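Local coordinates for Cif (Cell cycle inhibiting factor) (Escherichia coli, PDB 3EFY), which deamidates a glutamine of host NEDD8 through its C-terminal catalytic part, switching off cullin-RING ubiquitin ligases and inhibiting the host cell cycle, at residues A[16-21]-A[67-72]; A[59-64]-A[121-126]. All coordinates share one frame; numbering follows the deposited sequence.

Contact 1: residues A[16-21]-A[67-72]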
ATOM      1  N   ALA A  16       7.245  -2.661   1.205  1.00 18.28           N
ATOM      2  CA  ALA A  16       5.822  -2.822   1.168  1.00 18.87           C
ATOM      3  C   ALA A  16       5.256  -3.221   2.546  1.00 19.14           C
ATOM      4  O   ALA A  16       4.180  -2.798   2.913  1.00 19.20           O
ATOM      5  CB  ALA A  16       5.449  -3.842   0.120  1.00 19.78           C
ATOM      6  N   ILE A  17       5.980  -4.056   3.250  1.00 18.37           N
ATOM      7  CA  ILE A  17       5.623  -4.446   4.601  1.00 17.99           C
ATOM      8  C   ILE A  17       5.667  -3.246   5.550  1.00 18.41           C
ATOM      9  O   ILE A  17       4.725  -3.042   6.354  1.00 18.74           O
ATOM     10  CB  ILE A  17       6.484  -5.583   5.127  1.00 17.67           C
ATOM     11  CG1 ILE A  17       6.284  -6.858   4.309  1.00 18.78           C
ATOM     12  CG2 ILE A  17       6.131  -5.851   6.611  1.00 18.13           C
ATOM     13  CD1 ILE A  17       7.339  -7.877   4.553  1.00 20.22           C
ATOM     14  N   MET A  18       6.682  -2.382   5.425  1.00 18.38           N
ATOM     15  CA  MET A  18       6.706  -1.153   6.217  1.00 18.74           C
ATOM     16  C   MET A  18       5.458  -0.303   5.951  1.00 19.38           C
ATOM     17  O   MET A  18       4.864   0.234   6.895  1.00 18.66           O
ATOM     18  CB  MET A  18       7.980  -0.347   5.951  1.00 18.13           C
ATOM     19  CG  MET A  18       9.240  -1.060   6.374  1.00 19.36           C
ATOM     20  SD  MET A  18       9.377  -1.388   8.144  1.00 19.60           S
ATOM     21  CE  MET A  18       9.883   0.249   8.754  1.00 21.95           C
ATOM     22  N   LYS A  19       5.047  -0.193   4.688  1.00 17.86           N
ATOM     23  CA  LYS A  19       3.834   0.581   4.353  1.00 19.22           C
ATOM     24  C   LYS A  19       2.591  -0.042   5.032  1.00 19.77           C
ATOM     25  O   LYS A  19       1.720   0.680   5.563  1.00 20.08           O
ATOM     26  CB  LYS A  19       3.618   0.657   2.847  1.00 19.93           C
ATOM     27  CG  LYS A  19       4.703   1.455   2.129  1.00 22.32           C
ATOM     28  CD  LYS A  19       4.391   1.562   0.632  1.00 27.36           C
ATOM     29  CE  LYS A  19       5.485   2.355  -0.142  1.00 31.46           C
ATOM     30  NZ  LYS A  19       5.328   2.193  -1.652  1.00 32.71           N
ATOM     31  N   LEU A  20       2.515  -1.368   5.027  1.00 19.92           N
ATOM     32  CA  LEU A  20       1.398  -2.050   5.691  1.00 20.85           C
ATOM     33  C   LEU A  20       1.325  -1.727   7.159  1.00 20.88           C
ATOM     34  O   LEU A  20       0.239  -1.539   7.720  1.00 22.07           O
ATOM     35  CB  LEU A  20       1.483  -3.589   5.502  1.00 21.51           C
ATOM     36  CG  LEU A  20       1.091  -4.027   4.084  1.00 27.84           C
ATOM     37  CD1 LEU A  20       1.389  -5.515   3.919  1.00 30.43           C
ATOM     38  CD2 LEU A  20      -0.400  -3.772   3.767  1.00 32.13           C
ATOM     39  N   PHE A  21       2.472  -1.696   7.827  1.00 19.03           N
ATOM     40  CA  PHE A  21       2.470  -1.387   9.264  1.00 18.81           C
ATOM     41  C   PHE A  21       2.191   0.066   9.585  1.00 20.41           C
ATOM     42  O   PHE A  21       1.609   0.358  10.625  1.00 21.53           O
ATOM     43  CB  PHE A  21       3.781  -1.783   9.923  1.00 18.56           C
ATOM     44  CG  PHE A  21       3.831  -3.259  10.306  1.00 20.35           C
ATOM     45  CD1 PHE A  21       3.427  -3.707  11.550  1.00 22.41           C
ATOM     46  CD2 PHE A  21       4.204  -4.225   9.391  1.00 21.44           C
ATOM     47  CE1 PHE A  21       3.429  -5.059  11.869  1.00 23.78           C
ATOM     48  CE2 PHE A  21       4.205  -5.546   9.716  1.00 23.09           C
ATOM     49  CZ  PHE A  21       3.815  -5.988  10.947  1.00 23.95           C
ATOM     50  N   ALA A  67      17.558  -7.855   2.632  1.00 19.34           N
ATOM     51  CA  ALA A  67      16.714  -6.959   3.450  1.00 18.30           C
ATOM     52  C   ALA A  67      15.522  -7.714   4.010  1.00 18.63           C
ATOM     53  O   ALA A  67      14.994  -8.634   3.386  1.00 17.93           O
ATOM     54  CB  ALA A  67      16.226  -5.763   2.610  1.00 20.02           C
ATOM     55  N   TYR A  68      15.035  -7.297   5.187  1.00 16.74           N
ATOM     56  CA  TYR A  68      13.982  -8.045   5.864  1.00 16.40           C
ATOM     57  C   TYR A  68      13.418  -7.209   7.020  1.00 16.94           C
ATOM     58  O   TYR A  68      13.994  -6.186   7.353  1.00 17.54           O
ATOM     59  CB  TYR A  68      14.503  -9.413   6.364  1.00 16.57           C
ATOM     60  CG  TYR A  68      15.806  -9.397   7.054  1.00 15.07           C
ATOM     61  CD1 TYR A  68      15.896  -9.235   8.442  1.00 17.23           C
ATOM     62  CD2 TYR A  68      17.040  -9.475   6.369  1.00 17.75           C
ATOM     63  CE1 TYR A  68      17.134  -9.233   9.090  1.00 17.52           C
ATOM     64  CE2 TYR A  68      18.216  -9.418   7.004  1.00 17.45           C
ATOM     65  CZ  TYR A  68      18.305  -9.282   8.373  1.00 16.17           C
ATOM     66  OH  TYR A  68      19.548  -9.271   8.979  1.00 19.00           O
ATOM     67  N   ILE A  69      12.324  -7.678   7.606  1.00 16.19           N
ATOM     68  CA  ILE A  69      11.576  -6.921   8.655  1.00 16.59           C
ATOM     69  C   ILE A  69      11.621  -7.717   9.953  1.00 17.33           C
ATOM     70  O   ILE A  69      11.387  -8.926   9.931  1.00 17.19           O
ATOM     71  CB  ILE A  69      10.150  -6.724   8.258  1.00 16.50           C
ATOM     72  CG1 ILE A  69       9.975  -5.975   6.913  1.00 19.42           C
ATOM     73  CG2 ILE A  69       9.408  -5.958   9.379  1.00 17.86           C
ATOM     74  CD1 ILE A  69      10.690  -4.639   6.868  1.00 20.50           C
ATOM     75  N   VAL A  70      11.861  -7.039  11.082  1.00 16.54           N
ATOM     76  CA  VAL A  70      11.721  -7.627  12.420  1.00 16.95           C
ATOM     77  C   VAL A  70      10.602  -6.857  13.114  1.00 17.26           C
ATOM     78  O   VAL A  70      10.640  -5.616  13.198  1.00 18.45           O
ATOM     79  CB  VAL A  70      12.981  -7.545  13.183  1.00 17.11           C
ATOM     80  CG1 VAL A  70      12.783  -8.150  14.615  1.00 20.05           C
ATOM     81  CG2 VAL A  70      14.107  -8.294  12.465  1.00 18.96           C
ATOM     82  N   ASP A  71       9.573  -7.609  13.496  1.00 17.74           N
ATOM     83  CA  ASP A  71       8.350  -7.077  14.133  1.00 18.08           C
ATOM     84  C   ASP A  71       8.561  -7.372  15.635  1.00 19.10           C
ATOM     85  O   ASP A  71       8.732  -8.556  16.021  1.00 19.24           O
ATOM     86  CB  ASP A  71       7.144  -7.774  13.518  1.00 19.57           C
ATOM     87  CG  ASP A  71       5.801  -7.425  14.175  1.00 17.74           C
ATOM     88  OD1 ASP A  71       5.787  -6.646  15.152  1.00 19.38           O
ATOM     89  OD2 ASP A  71       4.754  -7.926  13.686  1.00 20.99           O
ATOM     90  N   ILE A  72       8.505  -6.308  16.458  1.00 19.59           N
ATOM     91  CA  ILE A  72       8.694  -6.373  17.890  1.00 20.19           C
ATOM     92  C   ILE A  72       7.384  -5.965  18.603  1.00 20.61           C
ATOM     93  O   ILE A  72       7.164  -4.796  18.854  1.00 20.97           O
ATOM     94  CB  ILE A  72       9.867  -5.526  18.367  1.00 20.25           C
ATOM     95  CG1 ILE A  72      11.166  -5.851  17.605  1.00 21.17           C
ATOM     96  CG2 ILE A  72      10.107  -5.723  19.893  1.00 21.42           C
ATOM     97  CD1 ILE A  72      12.208  -4.781  17.719  1.00 22.47           C
TER
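I69 meets two residues of the helical segment 16-21 through different atoms. Its CG1 lies 3.9 Å from I17 CG2, and the two side chains run past each other in opposite senses; the CB and CD1 of I17 are about equally close, which indicates broad aliphatic contact. Its terminal CD1 goes to M18 instead, 3.7 Å from the sulfur SD, and M18 bends at both chi2 and chi3 as it runs obliquely across I69. One turn on from I17, the CZ of F21 stands 3.5 Å from D71 OD2. Ring and carboxylate are steeply inclined to each other, their planes 77° apart. D71 reaches this far with CG anti to its backbone N (chi1 174°), although its CB does not head for the helix. OD2 is also hydrogen-bonded to the hydroxyl of Y85, and OD1 to that of Y166, so the buried carboxylate is held from both oxygens; the ring of Y166 in turn meets F21 edge to face. Y85 touches I17 and I69 as well. No hydrogen bond joins the two segments, whose axes approach to 9.5 Å at 27°. This packing of helix 10-22, which begins with the active-site C10, against the strand that begins at the active-site H66 is consistent with the core of a papain-like (clan CA) fold.

Contact 2: residues A[59-64]-A[121-126]; sequences VNDGAL and SCMSQN
A63 CB and M123 CG press together more tightly than ordinary van der Waals packing, at 3.5 Å. The sulfur SD of M123 lies at the same 3.5 Å from A63 CB, so one methyl faces two successive atoms of the methionine. M123 presents them by setting CG anti to its backbone N (chi1 -178°) and then bending at chi2 and chi3; the last torsion lies away from the staggered positions. D61 adds a looser touch, its OD1 lying 4.3 Å from M123 CG. There is no hydrogen bond between the segments, and the 114 Å² they bury is largely apolar.

The turn that follows strand 54-61 helps to place A63, whose backbone is also hydrogen-bonded to that of Q152. The OD1 of D61 accepts the backbone N-H of L64 at 3.0 Å, an Asx motif reaching the backbone N three residues on. The bond is nearly straight at the hydrogen (166°), yet the donor sits well above the carboxylate plane, 53° out of it. The other oxygen, OD2, is hydrogen-bonded to the hydroxyls of Y68 and Y119, so the buried carboxylate has partners on both oxygens and ties this turn to the neighbouring strand and to helix 113-124.

On the opposing side, M123 sits in the last turn of that helix, which closes with a Schellman motif. N126, with a positive phi, is the C-prime residue; its N bonds to M123 O at 3.0 Å, and the next backbone N reaches C122 O. Beyond the contact, L64 packs on I133 and F137 of helix 130-137, while S124 O accepts from the hydroxyl of Y153.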
ATOM      1  N   VAL A  59      15.579  -3.928   8.173  1.00 16.30           N
ATOM      2  CA  VAL A  59      16.975  -4.238   8.135  1.00 16.57           C
ATOM      3  C   VAL A  59      17.526  -4.309   6.718  1.00 17.65           C
ATOM      4  O   VAL A  59      17.042  -5.082   5.905  1.00 18.46           O
ATOM      5  CB  VAL A  59      17.276  -5.630   8.770  1.00 17.07           C
ATOM      6  CG1 VAL A  59      18.787  -5.848   8.868  1.00 16.30           C
ATOM      7  CG2 VAL A  59      16.566  -5.732  10.172  1.00 17.05           C
ATOM      8  N   ASN A  60      18.556  -3.522   6.471  1.00 18.99           N
ATOM      9  CA  ASN A  60      19.331  -3.570   5.205  1.00 19.52           C
ATOM     10  C   ASN A  60      20.656  -4.205   5.601  1.00 20.26           C
ATOM     11  O   ASN A  60      21.504  -3.584   6.255  1.00 20.28           O
ATOM     12  CB  ASN A  60      19.484  -2.134   4.666  1.00 19.82           C
ATOM     13  CG  ASN A  60      19.346  -2.017   3.183  1.00 25.82           C
ATOM     14  OD1 ASN A  60      20.170  -1.276   2.581  1.00 38.51           O
ATOM     15  ND2 ASN A  60      18.323  -2.620   2.546  1.00 21.65           N
ATOM     16  N   ASP A  61      20.770  -5.509   5.333  1.00 20.04           N
ATOM     17  CA  ASP A  61      21.890  -6.315   5.753  1.00 20.79           C
ATOM     18  C   ASP A  61      22.870  -6.465   4.590  1.00 22.57           C
ATOM     19  O   ASP A  61      22.707  -7.315   3.745  1.00 22.40           O
ATOM     20  CB  ASP A  61      21.324  -7.661   6.241  1.00 19.91           C
ATOM     21  CG  ASP A  61      22.327  -8.596   6.863  1.00 22.68           C
ATOM     22  OD1 ASP A  61      23.539  -8.495   6.603  1.00 21.63           O
ATOM     23  OD2 ASP A  61      21.839  -9.497   7.627  1.00 21.77           O
ATOM     24  N   GLY A  62      23.919  -5.630   4.637  1.00 24.80           N
ATOM     25  CA  GLY A  62      24.878  -5.523   3.542  1.00 26.09           C
ATOM     26  C   GLY A  62      25.721  -6.784   3.436  1.00 26.67           C
ATOM     27  O   GLY A  62      26.028  -7.252   2.317  1.00 28.63           O
ATOM     28  N   ALA A  63      26.124  -7.331   4.578  1.00 26.30           N
ATOM     29  CA  ALA A  63      26.997  -8.517   4.589  1.00 26.84           C
ATOM     30  C   ALA A  63      26.286  -9.773   4.070  1.00 26.41           C
ATOM     31  O   ALA A  63      26.820 -10.534   3.220  1.00 26.79           O
ATOM     32  CB  ALA A  63      27.531  -8.729   5.994  1.00 27.63           C
ATOM     33  N   LEU A  64      25.051 -10.003   4.536  1.00 25.29           N
ATOM     34  CA  LEU A  64      24.246 -11.090   4.051  1.00 24.30           C
ATOM     35  C   LEU A  64      23.739 -10.816   2.648  1.00 24.15           C
ATOM     36  O   LEU A  64      23.398 -11.754   1.921  1.00 25.40           O
ATOM     37  CB  LEU A  64      23.072 -11.367   4.998  1.00 23.94           C
ATOM     38  CG  LEU A  64      22.336 -12.707   4.887  1.00 26.17           C
ATOM     39  CD1 LEU A  64      23.248 -13.875   5.182  1.00 27.22           C
ATOM     40  CD2 LEU A  64      21.088 -12.759   5.767  1.00 23.04           C
ATOM     41  N   SER A 121      25.294  -8.612  15.718  1.00 23.21           N
ATOM     42  CA  SER A 121      26.575  -8.384  16.370  1.00 25.85           C
ATOM     43  C   SER A 121      27.682  -9.262  15.764  1.00 26.73           C
ATOM     44  O   SER A 121      28.743  -8.772  15.420  1.00 28.62           O
ATOM     45  CB  SER A 121      26.464  -8.617  17.874  1.00 27.45           C
ATOM     46  OG  SER A 121      27.708  -8.267  18.455  1.00 30.44           O
ATOM     47  N   CYS A 122      27.404 -10.542  15.606  1.00 27.12           N
ATOM     48  CA  CYS A 122      28.371 -11.468  14.986  1.00 28.35           C
ATOM     49  C   CYS A 122      28.720 -11.076  13.551  1.00 28.38           C
ATOM     50  O   CYS A 122      29.890 -10.978  13.204  1.00 29.05           O
ATOM     51  CB  CYS A 122      27.836 -12.895  15.001  1.00 28.08           C
ATOM     52  SG  CYS A 122      27.713 -13.610  16.635  1.00 34.71           S
ATOM     53  N   MET A 123      27.716 -10.824  12.708  1.00 27.22           N
ATOM     54  CA  MET A 123      27.967 -10.468  11.320  1.00 28.67           C
ATOM     55  C   MET A 123      28.730  -9.151  11.195  1.00 29.47           C
ATOM     56  O   MET A 123      29.595  -8.997  10.331  1.00 29.89           O
ATOM     57  CB  MET A 123      26.643 -10.436  10.538  1.00 27.59           C
ATOM     58  CG  MET A 123      26.714 -10.126   9.087  1.00 31.08           C
ATOM     59  SD  MET A 123      27.537 -11.487   8.176  1.00 38.48           S
ATOM     60  CE  MET A 123      27.018 -12.831   9.180  1.00 31.58           C
ATOM     61  N   SER A 124      28.457  -8.199  12.079  1.00 29.70           N
ATOM     62  CA  SER A 124      29.140  -6.905  12.020  1.00 32.00           C
ATOM     63  C   SER A 124      30.635  -7.030  12.333  1.00 33.67           C
ATOM     64  O   SER A 124      31.400  -6.186  11.933  1.00 33.92           O
ATOM     65  CB  SER A 124      28.498  -5.876  12.960  1.00 32.87           C
ATOM     66  OG  SER A 124      28.563  -6.293  14.288  1.00 35.65           O
ATOM     67  N   GLN A 125      31.016  -8.101  13.009  1.00 35.29           N
ATOM     68  CA  GLN A 125      32.402  -8.389  13.367  1.00 37.68           C
ATOM     69  C   GLN A 125      33.013  -9.470  12.459  1.00 38.54           C
ATOM     70  O   GLN A 125      34.073 -10.027  12.784  1.00 39.38           O
ATOM     71  CB  GLN A 125      32.452  -8.878  14.795  1.00 37.76           C
ATOM     72  CG  GLN A 125      32.081  -7.832  15.828  1.00 41.52           C
ATOM     73  CD  GLN A 125      31.972  -8.416  17.196  1.00 45.91           C
ATOM     74  OE1 GLN A 125      30.875  -8.698  17.681  1.00 47.85           O
ATOM     75  NE2 GLN A 125      33.111  -8.631  17.837  1.00 47.39           N
ATOM     76  N   ASN A 126      32.334  -9.766  11.358  1.00 39.81           N
ATOM     77  CA  ASN A 126      32.738 -10.797  10.393  1.00 42.30           C
ATOM     78  C   ASN A 126      32.894 -12.185  11.004  1.00 42.90           C
ATOM     79  O   ASN A 126      33.763 -12.952  10.582  1.00 43.66           O
ATOM     80  CB  ASN A 126      34.031 -10.382   9.661  1.00 42.81           C
ATOM     81  CG  ASN A 126      34.247 -11.135   8.327  1.00 46.36           C
ATOM     82  OD1 ASN A 126      33.289 -11.525   7.624  1.00 50.80           O
ATOM     83  ND2 ASN A 126      35.523 -11.331   7.972  1.00 48.31           N
TER

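Contact 1 and contact 2 lie 18 Å apart, centre to centre, but each has one segment in the same antiparallel sheet: strands 54-61 and 66-72 are successive in the chain and adjacent in the sheet. They join directly where Y68 O lies 2.9 Å from V59 N, a probable hydrogen bond, and the Y68 hydroxyl, 2.7 Å from D61 OD2, makes a second junction between them. The two contacts approach the active-site residues from different parts of the fold. In contact 1 the side chain of I17 is about 7 Å from that of Q86 and about 9 Å from that of C10. In contact 2 the side chain of D61 is about 5 Å from that of H66 and about 8 Å from that of C10.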